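Long-range contact in uncharacterized protein (Aeromonas hydrophila J-1, PDB 6R1J), which forms one component of a tripartite alpha-pore-forming toxin and probably acts with its partner proteins to breach target membranes: residues F58-Q69 / F84-I95. The protein carries 3 engineered substitutions. Residues are numbered along the deposited sequence; the frame is centred on the assembly and turned at random.
Sequences FAARLELQLTQQ and FVDLVQQEIAPI
Arg61 reaches across to Glu91 and grips its carboxylate side-on, one nitrogen to each oxygen, where helices 28-70 and 78-157 run antiparallel in the elongated helical bundle of this toxin component. An extended chain, with CG anti to the backbone N (chi1 161°), carries the guanidinium over the gap. Arg61 NE lies 3.0 Å from Glu91 OE1 in a nearly straight bond, although OE1 is met from above the carboxylate plane. The second link, from Arg61 NH1 to the syn lone pair of Glu91 OE2, is shorter at 2.7 Å but more bent (130° at the hydrogen), with OE2 tilted from the guanidinium plane. The Gln65 amide, almost coplanar with that carboxylate, does not bond to it directly; a water 3.0 Å from Gln65 OE1 and 2.6 Å from Glu91 OE1 lies between them. Gln65 is a knob among Phe84, Leu87, Val88 and Glu91, its CB at the edge of the Phe84 ring. Chi1 of Gln69 (-69°) sets its CG over one face of that ring, a CH-pi contact, and the bend at chi2 carries the amide back across it. Deeper, Leu62 CD1 meets Val88 CG2 at 3.8 Å, and Phe58 CZ lies 3.6 Å from Ile92 CG1. Helices 163-236 and 244-264 cover this apolar side through Leu228 and Val258. The two-point grip thus restrains rotation of the Glu91 carboxylate, tying the helices along their polar flank while hydrocarbon fills the bundle side.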
# COMPACT_ATOMS: atom_id res chain seq x y z
N PHE A 58 -5.04 -30.83 30.27
CA PHE A 58 -5.56 -32.09 29.70
C PHE A 58 -4.41 -32.88 29.09
O PHE A 58 -4.33 -34.13 29.35
CB PHE A 58 -6.64 -31.79 28.65
CG PHE A 58 -6.86 -32.91 27.67
CD1 PHE A 58 -7.69 -33.97 27.98
CD2 PHE A 58 -6.21 -32.91 26.46
CE1 PHE A 58 -7.87 -35.01 27.09
CE2 PHE A 58 -6.38 -33.96 25.57
CZ PHE A 58 -7.22 -35.01 25.89
N ALA A 59 -3.57 -32.23 28.28
CA ALA A 59 -2.51 -32.95 27.55
C ALA A 59 -1.48 -33.50 28.56
O ALA A 59 -1.09 -34.63 28.37
CB ALA A 59 -1.88 -32.09 26.50
N ALA A 60 -1.11 -32.73 29.58
CA ALA A 60 -0.11 -33.16 30.58
C ALA A 60 -0.64 -34.41 31.29
O ALA A 60 0.08 -35.40 31.35
CB ALA A 60 0.18 -32.06 31.55
N ARG A 61 -1.90 -34.40 31.70
CA ARG A 61 -2.50 -35.57 32.38
C ARG A 61 -2.53 -36.77 31.42
O ARG A 61 -2.11 -37.89 31.83
CB ARG A 61 -3.85 -35.17 32.95
CG ARG A 61 -4.77 -36.33 33.27
CD ARG A 61 -6.08 -35.85 33.87
NE ARG A 61 -7.00 -36.97 33.95
CZ ARG A 61 -7.16 -37.76 35.00
NH1 ARG A 61 -8.01 -38.77 34.95
NH2 ARG A 61 -6.49 -37.52 36.12
N LEU A 62 -2.97 -36.58 30.17
CA LEU A 62 -3.08 -37.72 29.24
C LEU A 62 -1.69 -38.23 28.83
O LEU A 62 -1.55 -39.44 28.62
CB LEU A 62 -3.94 -37.35 28.02
CG LEU A 62 -4.15 -38.49 27.03
CD1 LEU A 62 -4.77 -39.71 27.68
CD2 LEU A 62 -5.01 -38.02 25.87
N GLU A 63 -0.69 -37.35 28.67
CA GLU A 63 0.69 -37.78 28.33
C GLU A 63 1.18 -38.82 29.36
O GLU A 63 1.67 -39.90 28.93
CB GLU A 63 1.66 -36.60 28.31
CG GLU A 63 3.08 -37.03 28.03
CD GLU A 63 4.12 -35.91 28.07
OE1 GLU A 63 5.10 -36.04 27.37
OE2 GLU A 63 3.88 -34.89 28.72
N LEU A 64 1.00 -38.54 30.65
CA LEU A 64 1.46 -39.49 31.72
C LEU A 64 0.59 -40.77 31.70
O LEU A 64 1.12 -41.89 31.77
CB LEU A 64 1.41 -38.73 33.04
CG LEU A 64 1.87 -39.49 34.28
CD1 LEU A 64 3.25 -40.10 34.07
CD2 LEU A 64 1.87 -38.55 35.48
N GLN A 65 -0.72 -40.65 31.50
CA GLN A 65 -1.62 -41.82 31.40
C GLN A 65 -1.15 -42.72 30.26
O GLN A 65 -1.08 -43.93 30.48
CB GLN A 65 -3.07 -41.39 31.21
CG GLN A 65 -3.72 -40.76 32.43
CD GLN A 65 -5.08 -40.18 32.08
OE1 GLN A 65 -5.33 -39.76 30.95
NE2 GLN A 65 -5.96 -40.11 33.07
N LEU A 66 -0.81 -42.15 29.11
CA LEU A 66 -0.36 -42.96 27.96
C LEU A 66 1.01 -43.59 28.26
O LEU A 66 1.17 -44.75 27.89
CB LEU A 66 -0.36 -42.14 26.67
CG LEU A 66 -1.76 -41.68 26.21
CD1 LEU A 66 -1.65 -40.74 25.00
CD2 LEU A 66 -2.61 -42.87 25.85
N THR A 67 1.96 -42.87 28.83
CA THR A 67 3.30 -43.49 29.10
C THR A 67 3.11 -44.67 30.11
O THR A 67 3.74 -45.71 29.91
CB THR A 67 4.31 -42.42 29.51
OG1 THR A 67 3.80 -41.74 30.66
CG2 THR A 67 4.59 -41.40 28.42
N GLN A 68 2.24 -44.50 31.10
CA GLN A 68 1.91 -45.54 32.11
C GLN A 68 1.29 -46.74 31.40
O GLN A 68 1.79 -47.83 31.62
CB GLN A 68 1.08 -44.97 33.26
CG GLN A 68 1.87 -44.05 34.16
CD GLN A 68 1.05 -43.25 35.14
OE1 GLN A 68 -0.13 -42.99 34.97
NE2 GLN A 68 1.71 -42.78 36.18
N GLN A 69 0.37 -46.55 30.44
CA GLN A 69 -0.13 -47.68 29.66
C GLN A 69 0.99 -48.34 28.88
O GLN A 69 1.02 -49.57 28.78
CB GLN A 69 -1.23 -47.33 28.64
CG GLN A 69 -2.54 -46.93 29.27
CD GLN A 69 -3.19 -48.10 29.97
OE1 GLN A 69 -3.17 -49.22 29.48
NE2 GLN A 69 -3.76 -47.81 31.13
N PHE A 84 -10.27 -47.61 30.44
CA PHE A 84 -9.27 -46.53 30.18
C PHE A 84 -9.76 -45.70 28.98
O PHE A 84 -9.91 -44.46 29.14
CB PHE A 84 -7.87 -47.11 29.90
CG PHE A 84 -6.82 -46.06 29.61
CD1 PHE A 84 -6.38 -45.22 30.62
CD2 PHE A 84 -6.33 -45.87 28.33
CE1 PHE A 84 -5.45 -44.23 30.36
CE2 PHE A 84 -5.40 -44.87 28.06
CZ PHE A 84 -4.95 -44.07 29.08
N VAL A 85 -10.02 -46.37 27.85
CA VAL A 85 -10.55 -45.77 26.60
C VAL A 85 -11.79 -44.95 26.98
O VAL A 85 -11.84 -43.75 26.58
CB VAL A 85 -10.83 -46.82 25.52
CG1 VAL A 85 -11.60 -46.23 24.35
CG2 VAL A 85 -9.54 -47.47 25.03
N ASP A 86 -12.68 -45.52 27.79
CA ASP A 86 -13.92 -44.83 28.24
C ASP A 86 -13.52 -43.58 29.01
O ASP A 86 -14.12 -42.53 28.76
CB ASP A 86 -14.81 -45.66 29.16
CG ASP A 86 -15.63 -46.75 28.50
OD1 ASP A 86 -15.62 -46.81 27.25
OD2 ASP A 86 -16.29 -47.53 29.25
N LEU A 87 -12.62 -43.70 29.98
CA LEU A 87 -12.21 -42.55 30.81
C LEU A 87 -11.61 -41.43 29.92
O LEU A 87 -11.95 -40.23 30.12
CB LEU A 87 -11.21 -43.04 31.85
CG LEU A 87 -10.61 -41.94 32.71
CD1 LEU A 87 -11.66 -41.39 33.66
CD2 LEU A 87 -9.37 -42.43 33.44
N VAL A 88 -10.74 -41.78 28.97
CA VAL A 88 -10.05 -40.80 28.08
C VAL A 88 -11.12 -40.15 27.17
O VAL A 88 -11.13 -38.92 27.09
CB VAL A 88 -8.91 -41.44 27.26
CG1 VAL A 88 -8.35 -40.48 26.21
CG2 VAL A 88 -7.78 -41.95 28.15
N GLN A 89 -12.02 -40.95 26.56
CA GLN A 89 -13.11 -40.42 25.68
C GLN A 89 -13.95 -39.40 26.46
O GLN A 89 -14.29 -38.34 25.88
CB GLN A 89 -13.96 -41.55 25.09
CG GLN A 89 -13.28 -42.24 23.91
CD GLN A 89 -14.09 -43.38 23.34
OE1 GLN A 89 -15.08 -43.84 23.92
NE2 GLN A 89 -13.63 -43.90 22.20
N GLN A 90 -14.20 -39.64 27.76
CA GLN A 90 -14.99 -38.75 28.65
C GLN A 90 -14.22 -37.48 28.96
O GLN A 90 -14.84 -36.42 29.21
CB GLN A 90 -15.30 -39.47 29.96
CG GLN A 90 -16.27 -40.64 29.79
CD GLN A 90 -16.43 -41.45 31.05
OE1 GLN A 90 -15.98 -41.05 32.13
NE2 GLN A 90 -17.06 -42.61 30.92
N GLU A 91 -12.89 -37.57 28.98
CA GLU A 91 -12.05 -36.41 29.30
C GLU A 91 -11.77 -35.59 28.04
O GLU A 91 -11.50 -34.40 28.18
CB GLU A 91 -10.81 -36.87 30.08
CG GLU A 91 -11.14 -37.16 31.52
CD GLU A 91 -9.99 -37.76 32.32
OE1 GLU A 91 -8.87 -37.85 31.78
OE2 GLU A 91 -10.24 -38.16 33.48
N ILE A 92 -11.76 -36.20 26.85
CA ILE A 92 -11.57 -35.45 25.58
C ILE A 92 -12.82 -34.58 25.32
O ILE A 92 -12.67 -33.42 25.00
CB ILE A 92 -11.30 -36.45 24.44
CG1 ILE A 92 -9.86 -36.96 24.49
CG2 ILE A 92 -11.62 -35.88 23.06
CD1 ILE A 92 -9.66 -38.20 23.69
N ALA A 93 -14.02 -35.14 25.51
CA ALA A 93 -15.33 -34.53 25.14
C ALA A 93 -15.36 -33.05 25.51
O ALA A 93 -15.57 -32.24 24.63
CB ALA A 93 -16.50 -35.25 25.75
N PRO A 94 -15.19 -32.66 26.79
CA PRO A 94 -15.23 -31.25 27.16
C PRO A 94 -14.13 -30.36 26.55
O PRO A 94 -14.37 -29.18 26.38
CB PRO A 94 -15.06 -31.24 28.69
CG PRO A 94 -14.44 -32.60 29.00
CD PRO A 94 -14.98 -33.54 27.95
N ILE A 95 -12.96 -30.91 26.23
CA ILE A 95 -11.84 -30.08 25.68
C ILE A 95 -12.13 -29.87 24.21
O ILE A 95 -11.89 -28.76 23.74
CB ILE A 95 -10.43 -30.67 25.94
CG1 ILE A 95 -10.20 -30.97 27.43
CG2 ILE A 95 -9.35 -29.74 25.43
CD1 ILE A 95 -10.12 -29.73 28.30
O HOH W 1 -6.56 -35.59 30.50
O HOH W 2 -7.31 -37.95 29.71